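Local coordinates for putative prephenate dehydratase (Streptococcus mutans, PDB 4LUB), which probably catalyses the decarboxylating dehydration of prephenate to phenylpyruvate, a step of L-phenylalanine biosynthesis, at residues K4-G9 with K44-A49; S13-V18 with F48-V53; V37-E42 with F65-H70. All blocks are in the same frame, centred on the assembly; numbering follows the deposited sequence.

Contact 1 (K4-G9 with K44-A49); sequences KIAYLG and KQVCFA
Ala-6 lies opposite Ala-49 in parallel register, the Ala-6 N-H donating to Phe-48 O at 3.1 Å with the nitrogen in the plane of that carbonyl. Ladder bonding continues through Ala-6 O, which takes the amide of Ile-50 and is also approached by the CA-H of Ala-49, CA to O 3.3 Å. Toward Lys-4, at the start of strand 4-8, the bonding is less regular: Cys-47 N bonds to Lys-4 O at 2.7 Å, tilted 27° from the carbonyl plane. Because SG of Cys-47 is anti to its own carbonyl carbon (chi1 -52°), the sulfur comes round to Lys-4 N and receives a weak, bent hydrogen bond of 3.1 Å. Backbone and thiol of one residue thus engage both the N-H and the C=O of Lys-4.

The apolar contacts divide between two faces. On one, Val-46 brings both methyls against Ala-6 CB, the nearer being CG2 at 3.6 Å; Val-37 and Ala-40 of helix 34-42 close over Ala-6. On the other, Ile-5 CG1 lies 4.0 Å from Phe-48 CB, at the edge of the phenyl ring, and Phe-23 stacks on that ring. Helix 34-42 links strand 27-31 to strand 48-55 in a beta-alpha-beta crossover that passes over strand 4-8 and makes 4-8 and 48-55 parallel neighbours, in keeping with the PBP clan.

Contact 2 (S13-V18 with F48-V53); sequences SFTHNV and FAIVPV
Thr-15 and Val-18, in the opening turns of helix 14-22, lie against Ile-50 and Pro-52 of strand 48-55, a helix laid on the face of an alpha/beta sheet. The two axes approach to 8.3 Å and their N-to-C directions differ by 133°, so the helix runs obliquely back against the strand. Thr-15 makes the closest approach across the two segments. Its chi1 of -48° sets OG1 anti to the carbonyl carbon, which leaves CG2 anti to the backbone N and turned to the strand, 3.2 Å from the carbonyl oxygen of Ile-50. The same methyl is 3.6 Å from Ile-50 CG2, and the two side chains pass each other pointing opposite ways. The other branch, OG1, turns to the proline ring, where it meets Pro-52 CD at 3.7 Å; these two side chains cross at about a right angle.

Helix 14-22 connects strands 4-8 and 27-31, so its packing on strand 48-55 draws a third strand under the same helix. One methyl meets both helix residues: Ile-50 CG2, besides touching Thr-15, lies 3.9 Å from Val-18 CG1. Phe-175 of strand 172-179 touches both Thr-15 and Val-18, extending the apolar layer to the next strand.

The helix start is fixed by Ser-13 in the N-cap position. Its OG accepts from His-16 N, 3.1 Å away with an angle of 154° at the hydrogen, and lies within bonding distance of the carbonyls of Pro-10 and of Leu-8, the last residue of strand 4-8, which must share its single hydrogen.

Contact 3 (V37-E42 with F65-H70); sequences VIKAYE and FDYLFH
The phenol oxygen of Tyr-67 is met by two side chains of helix 34-42. It donates a hydrogen bond to Glu-42 OE1, modelled at 2.4 Å, a length too short to be taken literally, while Lys-39 CG lies 3.1 Å from the same OH. Glu-42 and Tyr-67 reach toward each other tip to tip, with OE1 at the ring's edge near its plane and the carboxylate turned 75° from it. The tyrosine chi1 of -161° sets CG anti to the backbone N, on the side of helix 34-42. Lys-39 crosses the tyrosine at about a right angle and sends its ammonium elsewhere, into a salt bridge with Glu-36.

The axes of the two segments are 11.5 Å apart and diverge by only 28°; at this separation the contact is made by side chains alone. Both helices rest on one face of strand 48-55, Val-37 touching Ala-49 and Val-51, and Phe-65 touching Val-53. Closer to the sheet than the Glu-42 bond, Ile-38 supplies the apolar half: its CG2 is 3.5 Å from Tyr-67 CE2 in an oblique approach, and its CD1 meets Leu-68 CD1 at 3.7 Å. On its far flank helix 62-70 turns to the ACT region, where Asp-66 forms a salt bridge with Arg-228 and Phe-69 stacks with Phe-238.

Contacts 1 and 2 are buried and share strand 48-55, which contact 1 joins to its neighbour strand 4-8 through backbone bonds and contact 2 covers with helix 14-22 through methyl groups. They meet where Ile-5 CG2 packs on Ile-50 CD1, 3.5 Å apart. Contact 3 is only partly buried; it joins two helices lying over the other face of that strand, by a polar tip above an apolar base, and helix 34-42 itself packs on the strand. The chemistry thus changes with place in the fold: amide bonding between strands, aliphatic packing beneath one helix, and a mixed polar and apolar contact farther out, between helices 34-42 and 62-70.

Contact 1 (K4-G9 with K44-A49)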
loop_
_atom_site.group_PDB
_atom_site.type_symbol
_atom_site.label_atom_id
_atom_site.label_comp_id
_atom_site.label_asym_id
_atom_site.label_seq_id
_atom_site.Cartn_x
_atom_site.Cartn_y
_atom_site.Cartn_z
ATOM N N LYS B 4 21.066 2.071 -25.731
ATOM C CA LYS B 4 20.188 3.191 -25.367
ATOM C C LYS B 4 19.376 2.937 -24.101
ATOM O O LYS B 4 18.883 1.835 -23.883
ATOM C CB LYS B 4 19.239 3.521 -26.520
ATOM C CG LYS B 4 19.981 3.846 -27.811
ATOM C CD LYS B 4 19.047 4.264 -28.947
ATOM C CE LYS B 4 19.764 5.153 -29.967
ATOM N NZ LYS B 4 18.798 5.691 -30.970
ATOM N N ILE B 5 19.263 3.957 -23.263
ATOM C CA ILE B 5 18.548 3.842 -22.006
ATOM C C ILE B 5 17.500 4.925 -21.800
ATOM O O ILE B 5 17.784 6.112 -21.935
ATOM C CB ILE B 5 19.525 3.876 -20.828
ATOM C CG1 ILE B 5 20.108 2.487 -20.592
ATOM C CG2 ILE B 5 18.800 4.195 -19.551
ATOM C CD1 ILE B 5 21.354 2.195 -21.335
ATOM N N ALA B 6 16.280 4.494 -21.492
ATOM C CA ALA B 6 15.190 5.412 -21.182
ATOM C C ALA B 6 15.141 5.723 -19.691
ATOM O O ALA B 6 15.336 4.833 -18.857
ATOM C CB ALA B 6 13.862 4.828 -21.628
ATOM N N TYR B 7 14.861 6.979 -19.359
ATOM C CA TYR B 7 14.720 7.384 -17.967
ATOM C C TYR B 7 13.597 8.401 -17.853
ATOM O O TYR B 7 13.160 8.965 -18.856
ATOM C CB TYR B 7 16.030 7.954 -17.405
ATOM C CG TYR B 7 16.501 9.245 -18.052
ATOM C CD1 TYR B 7 17.319 9.225 -19.172
ATOM C CD2 TYR B 7 16.124 10.480 -17.540
ATOM C CE1 TYR B 7 17.755 10.400 -19.770
ATOM C CE2 TYR B 7 16.552 11.665 -18.130
ATOM C CZ TYR B 7 17.367 11.617 -19.246
ATOM O OH TYR B 7 17.800 12.779 -19.838
ATOM N N LEU B 8 13.116 8.613 -16.635
ATOM C CA LEU B 8 12.073 9.592 -16.402
ATOM C C LEU B 8 12.685 10.986 -16.481
ATOM O O LEU B 8 13.533 11.359 -15.663
ATOM C CB LEU B 8 11.402 9.349 -15.045
ATOM C CG LEU B 8 10.385 10.391 -14.573
ATOM C CD1 LEU B 8 9.192 10.422 -15.510
ATOM C CD2 LEU B 8 9.925 10.080 -13.162
ATOM N N GLY B 9 12.250 11.746 -17.479
ATOM C CA GLY B 9 12.779 13.071 -17.729
ATOM C C GLY B 9 12.211 14.070 -16.744
ATOM O O GLY B 9 11.420 13.701 -15.876
ATOM N N LYS B 44 11.083 -1.367 -28.133
ATOM C CA LYS B 44 12.457 -1.659 -28.556
ATOM C C LYS B 44 13.229 -0.413 -28.999
ATOM O O LYS B 44 14.182 -0.521 -29.770
ATOM C CB LYS B 44 12.492 -2.700 -29.686
ATOM C CG LYS B 44 11.695 -3.969 -29.439
ATOM C CD LYS B 44 12.253 -5.110 -30.282
ATOM C CE LYS B 44 11.155 -6.053 -30.753
ATOM N NZ LYS B 44 11.429 -6.563 -32.132
ATOM N N GLN B 45 12.818 0.763 -28.531
ATOM C CA GLN B 45 13.616 1.973 -28.722
ATOM C C GLN B 45 14.830 1.963 -27.810
ATOM O O GLN B 45 15.903 2.461 -28.158
ATOM C CB GLN B 45 12.791 3.228 -28.450
ATOM C CG GLN B 45 11.393 3.204 -29.020
ATOM C CD GLN B 45 10.633 4.481 -28.716
ATOM O OE1 GLN B 45 11.225 5.558 -28.617
ATOM N NE2 GLN B 45 9.319 4.370 -28.561
ATOM N N VAL B 46 14.657 1.375 -26.634
ATOM C CA VAL B 46 15.708 1.392 -25.638
ATOM C C VAL B 46 15.928 0.010 -25.084
ATOM O O VAL B 46 15.166 -0.940 -25.325
ATOM C CB VAL B 46 15.439 2.368 -24.472
ATOM C CG1 VAL B 46 15.321 3.807 -24.982
ATOM C CG2 VAL B 46 14.209 1.948 -23.681
ATOM N N CYS B 47 17.013 -0.074 -24.339
ATOM C CA CYS B 47 17.571 -1.327 -23.913
ATOM C C CYS B 47 17.251 -1.705 -22.474
ATOM O O CYS B 47 17.103 -2.879 -22.133
ATOM C CB CYS B 47 19.070 -1.168 -24.082
ATOM S SG CYS B 47 19.484 -0.589 -25.749
ATOM N N PHE B 48 17.113 -0.666 -21.663
ATOM C CA PHE B 48 16.775 -0.724 -20.248
ATOM C C PHE B 48 15.957 0.520 -19.974
ATOM O O PHE B 48 16.085 1.506 -20.696
ATOM C CB PHE B 48 18.018 -0.746 -19.335
ATOM C CG PHE B 48 18.872 -1.982 -19.468
ATOM C CD1 PHE B 48 18.588 -3.121 -18.725
ATOM C CD2 PHE B 48 19.965 -2.002 -20.323
ATOM C CE1 PHE B 48 19.362 -4.260 -18.847
ATOM C CE2 PHE B 48 20.740 -3.133 -20.450
ATOM C CZ PHE B 48 20.441 -4.264 -19.713
ATOM N N ALA B 49 15.112 0.483 -18.956
ATOM C CA ALA B 49 14.414 1.687 -18.540
ATOM C C ALA B 49 14.657 1.904 -17.053
ATOM O O ALA B 49 14.785 0.941 -16.297
ATOM C CB ALA B 49 12.932 1.575 -18.845
#

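Contact 2 (S13-V18 with F48-V53)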
loop_
_atom_site.group_PDB
_atom_site.type_symbol
_atom_site.label_atom_id
_atom_site.label_comp_id
_atom_site.label_asym_id
_atom_site.label_seq_id
_atom_site.Cartn_x
_atom_site.Cartn_y
_atom_site.Cartn_z
ATOM N N SER B 13 17.105 15.288 -13.922
ATOM C CA SER B 13 16.205 14.771 -12.894
ATOM C C SER B 13 16.938 13.783 -12.000
ATOM O O SER B 13 18.038 13.329 -12.326
ATOM C CB SER B 13 14.978 14.093 -13.509
ATOM O OG SER B 13 15.352 13.021 -14.360
ATOM N N PHE B 14 16.338 13.470 -10.856
ATOM C CA PHE B 14 16.854 12.415 -9.991
ATOM C C PHE B 14 17.024 11.113 -10.768
ATOM O O PHE B 14 18.050 10.443 -10.646
ATOM C CB PHE B 14 15.930 12.199 -8.786
ATOM C CG PHE B 14 15.837 13.388 -7.871
ATOM C CD1 PHE B 14 16.942 13.815 -7.153
ATOM C CD2 PHE B 14 14.642 14.066 -7.715
ATOM C CE1 PHE B 14 16.856 14.905 -6.305
ATOM C CE2 PHE B 14 14.549 15.158 -6.870
ATOM C CZ PHE B 14 15.658 15.578 -6.163
ATOM N N THR B 15 16.021 10.767 -11.572
ATOM C CA THR B 15 16.062 9.535 -12.356
ATOM C C THR B 15 17.165 9.583 -13.405
ATOM O O THR B 15 17.825 8.577 -13.676
ATOM C CB THR B 15 14.700 9.256 -13.036
ATOM O OG1 THR B 15 13.642 9.404 -12.076
ATOM C CG2 THR B 15 14.661 7.845 -13.578
ATOM N N HIS B 16 17.376 10.767 -13.974
ATOM C CA HIS B 16 18.513 11.007 -14.861
ATOM C C HIS B 16 19.831 10.703 -14.166
ATOM O O HIS B 16 20.678 9.980 -14.700
ATOM C CB HIS B 16 18.515 12.451 -15.367
ATOM C CG HIS B 16 19.461 12.686 -16.498
ATOM N ND1 HIS B 16 19.708 13.941 -17.014
ATOM C CD2 HIS B 16 20.238 11.832 -17.203
ATOM C CE1 HIS B 16 20.587 13.847 -17.992
ATOM N NE2 HIS B 16 20.927 12.576 -18.128
ATOM N N ASN B 17 20.009 11.281 -12.984
ATOM C CA ASN B 17 21.189 11.015 -12.170
ATOM C C ASN B 17 21.392 9.523 -11.911
ATOM O O ASN B 17 22.510 9.018 -11.978
ATOM C CB ASN B 17 21.088 11.769 -10.841
ATOM C CG ASN B 17 22.402 11.807 -10.087
ATOM O OD1 ASN B 17 23.471 11.585 -10.662
ATOM N ND2 ASN B 17 22.330 12.089 -8.790
ATOM N N VAL B 18 20.299 8.810 -11.657
ATOM C CA VAL B 18 20.376 7.375 -11.390
ATOM C C VAL B 18 20.835 6.600 -12.627
ATOM O O VAL B 18 21.666 5.692 -12.533
ATOM C CB VAL B 18 19.016 6.825 -10.895
ATOM C CG1 VAL B 18 19.066 5.313 -10.723
ATOM C CG2 VAL B 18 18.618 7.508 -9.587
ATOM N N PHE B 48 17.113 -0.666 -21.663
ATOM C CA PHE B 48 16.775 -0.724 -20.248
ATOM C C PHE B 48 15.957 0.520 -19.974
ATOM O O PHE B 48 16.085 1.506 -20.696
ATOM C CB PHE B 48 18.018 -0.746 -19.335
ATOM C CG PHE B 48 18.872 -1.982 -19.468
ATOM C CD1 PHE B 48 18.588 -3.121 -18.725
ATOM C CD2 PHE B 48 19.965 -2.002 -20.323
ATOM C CE1 PHE B 48 19.362 -4.260 -18.847
ATOM C CE2 PHE B 48 20.740 -3.133 -20.450
ATOM C CZ PHE B 48 20.441 -4.264 -19.713
ATOM N N ALA B 49 15.112 0.483 -18.956
ATOM C CA ALA B 49 14.414 1.687 -18.540
ATOM C C ALA B 49 14.657 1.904 -17.053
ATOM O O ALA B 49 14.785 0.941 -16.297
ATOM C CB ALA B 49 12.932 1.575 -18.845
ATOM N N ILE B 50 14.762 3.166 -16.646
ATOM C CA ILE B 50 14.985 3.510 -15.245
ATOM C C ILE B 50 13.838 4.369 -14.732
ATOM O O ILE B 50 13.514 5.410 -15.307
ATOM C CB ILE B 50 16.344 4.234 -15.029
ATOM C CG1 ILE B 50 17.502 3.250 -15.138
ATOM C CG2 ILE B 50 16.458 4.733 -13.606
ATOM C CD1 ILE B 50 17.849 2.808 -16.513
ATOM N N VAL B 51 13.205 3.891 -13.665
ATOM C CA VAL B 51 12.056 4.556 -13.065
ATOM C C VAL B 51 12.151 4.560 -11.541
ATOM O O VAL B 51 12.715 3.641 -10.950
ATOM C CB VAL B 51 10.718 3.881 -13.475
ATOM C CG1 VAL B 51 10.486 3.982 -14.985
ATOM C CG2 VAL B 51 10.654 2.429 -12.984
ATOM N N PRO B 52 11.611 5.608 -10.898
ATOM C CA PRO B 52 11.427 5.591 -9.442
ATOM C C PRO B 52 10.353 4.582 -9.072
ATOM O O PRO B 52 9.355 4.476 -9.795
ATOM C CB PRO B 52 10.986 7.018 -9.115
ATOM C CG PRO B 52 10.355 7.514 -10.373
ATOM C CD PRO B 52 11.058 6.829 -11.516
ATOM N N VAL B 53 10.562 3.789 -8.022
ATOM C CA VAL B 53 9.507 2.874 -7.603
ATOM C C VAL B 53 8.980 3.121 -6.188
ATOM O O VAL B 53 7.814 2.864 -5.916
ATOM C CB VAL B 53 9.964 1.393 -7.742
ATOM C CG1 VAL B 53 10.666 1.185 -9.075
ATOM C CG2 VAL B 53 10.833 0.938 -6.565
#

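Contact 3 (V37-E42 with F65-H70)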
loop_
_atom_site.group_PDB
_atom_site.type_symbol
_atom_site.label_atom_id
_atom_site.label_comp_id
_atom_site.label_asym_id
_atom_site.label_seq_id
_atom_site.Cartn_x
_atom_site.Cartn_y
_atom_site.Cartn_z
ATOM N N VAL B 37 8.332 5.872 -20.344
ATOM C CA VAL B 37 9.636 5.254 -20.106
ATOM C C VAL B 37 9.616 3.741 -20.318
ATOM O O VAL B 37 10.440 3.197 -21.058
ATOM C CB VAL B 37 10.156 5.544 -18.674
ATOM C CG1 VAL B 37 11.505 4.883 -18.463
ATOM C CG2 VAL B 37 10.226 7.049 -18.397
ATOM N N ILE B 38 8.684 3.068 -19.651
ATOM C CA ILE B 38 8.530 1.622 -19.798
ATOM C C ILE B 38 8.080 1.204 -21.202
ATOM O O ILE B 38 8.614 0.250 -21.767
ATOM C CB ILE B 38 7.550 1.047 -18.745
ATOM C CG1 ILE B 38 8.079 1.324 -17.333
ATOM C CG2 ILE B 38 7.408 -0.455 -18.928
ATOM C CD1 ILE B 38 7.038 1.174 -16.212
ATOM N N LYS B 39 7.114 1.919 -21.768
ATOM C CA LYS B 39 6.690 1.684 -23.158
ATOM C C LYS B 39 7.832 1.793 -24.172
ATOM O O LYS B 39 7.864 1.057 -25.160
ATOM C CB LYS B 39 5.555 2.652 -23.540
ATOM C CG LYS B 39 4.218 2.281 -22.900
ATOM C CD LYS B 39 3.123 3.302 -23.158
ATOM C CE LYS B 39 2.900 3.544 -24.641
ATOM N NZ LYS B 39 1.888 4.623 -24.865
ATOM N N ALA B 40 8.756 2.719 -23.931
ATOM C CA ALA B 40 9.960 2.858 -24.754
ATOM C C ALA B 40 10.761 1.560 -24.859
ATOM O O ALA B 40 11.318 1.239 -25.909
ATOM C CB ALA B 40 10.844 3.970 -24.210
ATOM N N TYR B 41 10.827 0.812 -23.764
ATOM C CA TYR B 41 11.511 -0.471 -23.792
ATOM C C TYR B 41 10.690 -1.462 -24.594
ATOM O O TYR B 41 11.221 -2.220 -25.404
ATOM C CB TYR B 41 11.713 -1.018 -22.383
ATOM C CG TYR B 41 12.232 -2.435 -22.368
ATOM C CD1 TYR B 41 13.593 -2.694 -22.423
ATOM C CD2 TYR B 41 11.357 -3.518 -22.346
ATOM C CE1 TYR B 41 14.073 -3.986 -22.414
ATOM C CE2 TYR B 41 11.827 -4.811 -22.338
ATOM C CZ TYR B 41 13.189 -5.040 -22.371
ATOM O OH TYR B 41 13.660 -6.330 -22.368
ATOM N N GLU B 42 9.385 -1.452 -24.337
ATOM C CA GLU B 42 8.449 -2.379 -24.953
ATOM C C GLU B 42 8.490 -2.232 -26.475
ATOM O O GLU B 42 8.352 -3.207 -27.211
ATOM C CB GLU B 42 7.035 -2.128 -24.413
ATOM C CG GLU B 42 6.796 -2.666 -23.003
ATOM C CD GLU B 42 5.399 -2.372 -22.489
ATOM O OE1 GLU B 42 4.986 -1.196 -22.545
ATOM O OE2 GLU B 42 4.705 -3.314 -22.052
ATOM N N PHE B 65 4.115 0.303 -10.417
ATOM C CA PHE B 65 3.640 -1.038 -10.101
ATOM C C PHE B 65 2.378 -1.468 -10.856
ATOM O O PHE B 65 2.264 -2.635 -11.231
ATOM C CB PHE B 65 3.449 -1.159 -8.592
ATOM C CG PHE B 65 4.744 -1.224 -7.856
ATOM C CD1 PHE B 65 5.520 -2.368 -7.909
ATOM C CD2 PHE B 65 5.229 -0.115 -7.179
ATOM C CE1 PHE B 65 6.731 -2.431 -7.262
ATOM C CE2 PHE B 65 6.449 -0.165 -6.530
ATOM C CZ PHE B 65 7.200 -1.329 -6.567
ATOM N N ASP B 66 1.421 -0.562 -11.053
ATOM C CA ASP B 66 0.249 -0.895 -11.871
ATOM C C ASP B 66 0.636 -1.269 -13.303
ATOM O O ASP B 66 0.152 -2.263 -13.843
ATOM C CB ASP B 66 -0.782 0.248 -11.888
ATOM C CG ASP B 66 -1.285 0.610 -10.494
ATOM O OD1 ASP B 66 -1.263 -0.266 -9.604
ATOM O OD2 ASP B 66 -1.731 1.761 -10.299
ATOM N N TYR B 67 1.471 -0.456 -13.936
ATOM C CA TYR B 67 1.935 -0.777 -15.283
ATOM C C TYR B 67 2.726 -2.092 -15.352
ATOM O O TYR B 67 2.474 -2.922 -16.222
ATOM C CB TYR B 67 2.770 0.357 -15.871
ATOM C CG TYR B 67 2.844 0.219 -17.372
ATOM C CD1 TYR B 67 1.831 0.718 -18.179
ATOM C CD2 TYR B 67 3.899 -0.448 -17.977
ATOM C CE1 TYR B 67 1.875 0.572 -19.558
ATOM C CE2 TYR B 67 3.953 -0.597 -19.351
ATOM C CZ TYR B 67 2.942 -0.087 -20.133
ATOM O OH TYR B 67 2.996 -0.235 -21.497
ATOM N N LEU B 68 3.714 -2.245 -14.475
ATOM C CA LEU B 68 4.502 -3.476 -14.409
ATOM C C LEU B 68 3.693 -4.748 -14.164
ATOM O O LEU B 68 4.009 -5.794 -14.728
ATOM C CB LEU B 68 5.591 -3.356 -13.336
ATOM C CG LEU B 68 7.035 -3.099 -13.803
ATOM C CD1 LEU B 68 7.164 -2.297 -15.084
ATOM C CD2 LEU B 68 7.899 -2.546 -12.665
ATOM N N PHE B 69 2.668 -4.679 -13.325
ATOM C CA PHE B 69 1.825 -5.849 -13.117
ATOM C C PHE B 69 0.874 -6.124 -14.276
ATOM O O PHE B 69 0.899 -7.211 -14.839
ATOM C CB PHE B 69 1.014 -5.730 -11.826
ATOM C CG PHE B 69 0.062 -6.881 -11.604
ATOM C CD1 PHE B 69 0.527 -8.097 -11.146
ATOM C CD2 PHE B 69 -1.297 -6.734 -11.825
ATOM C CE1 PHE B 69 -0.336 -9.160 -10.934
ATOM C CE2 PHE B 69 -2.172 -7.790 -11.606
ATOM C CZ PHE B 69 -1.689 -9.002 -11.166
ATOM N N HIS B 70 0.042 -5.142 -14.623
ATOM C CA HIS B 70 -1.034 -5.335 -15.600
ATOM C C HIS B 70 -0.563 -5.516 -17.035
ATOM O O HIS B 70 -1.111 -6.327 -17.779
ATOM C CB HIS B 70 -2.000 -4.145 -15.560
ATOM C CG HIS B 70 -2.765 -4.021 -14.277
ATOM N ND1 HIS B 70 -3.687 -4.961 -13.868
ATOM C CD2 HIS B 70 -2.744 -3.069 -13.314
ATOM C CE1 HIS B 70 -4.205 -4.592 -12.709
ATOM N NE2 HIS B 70 -3.647 -3.449 -12.349
#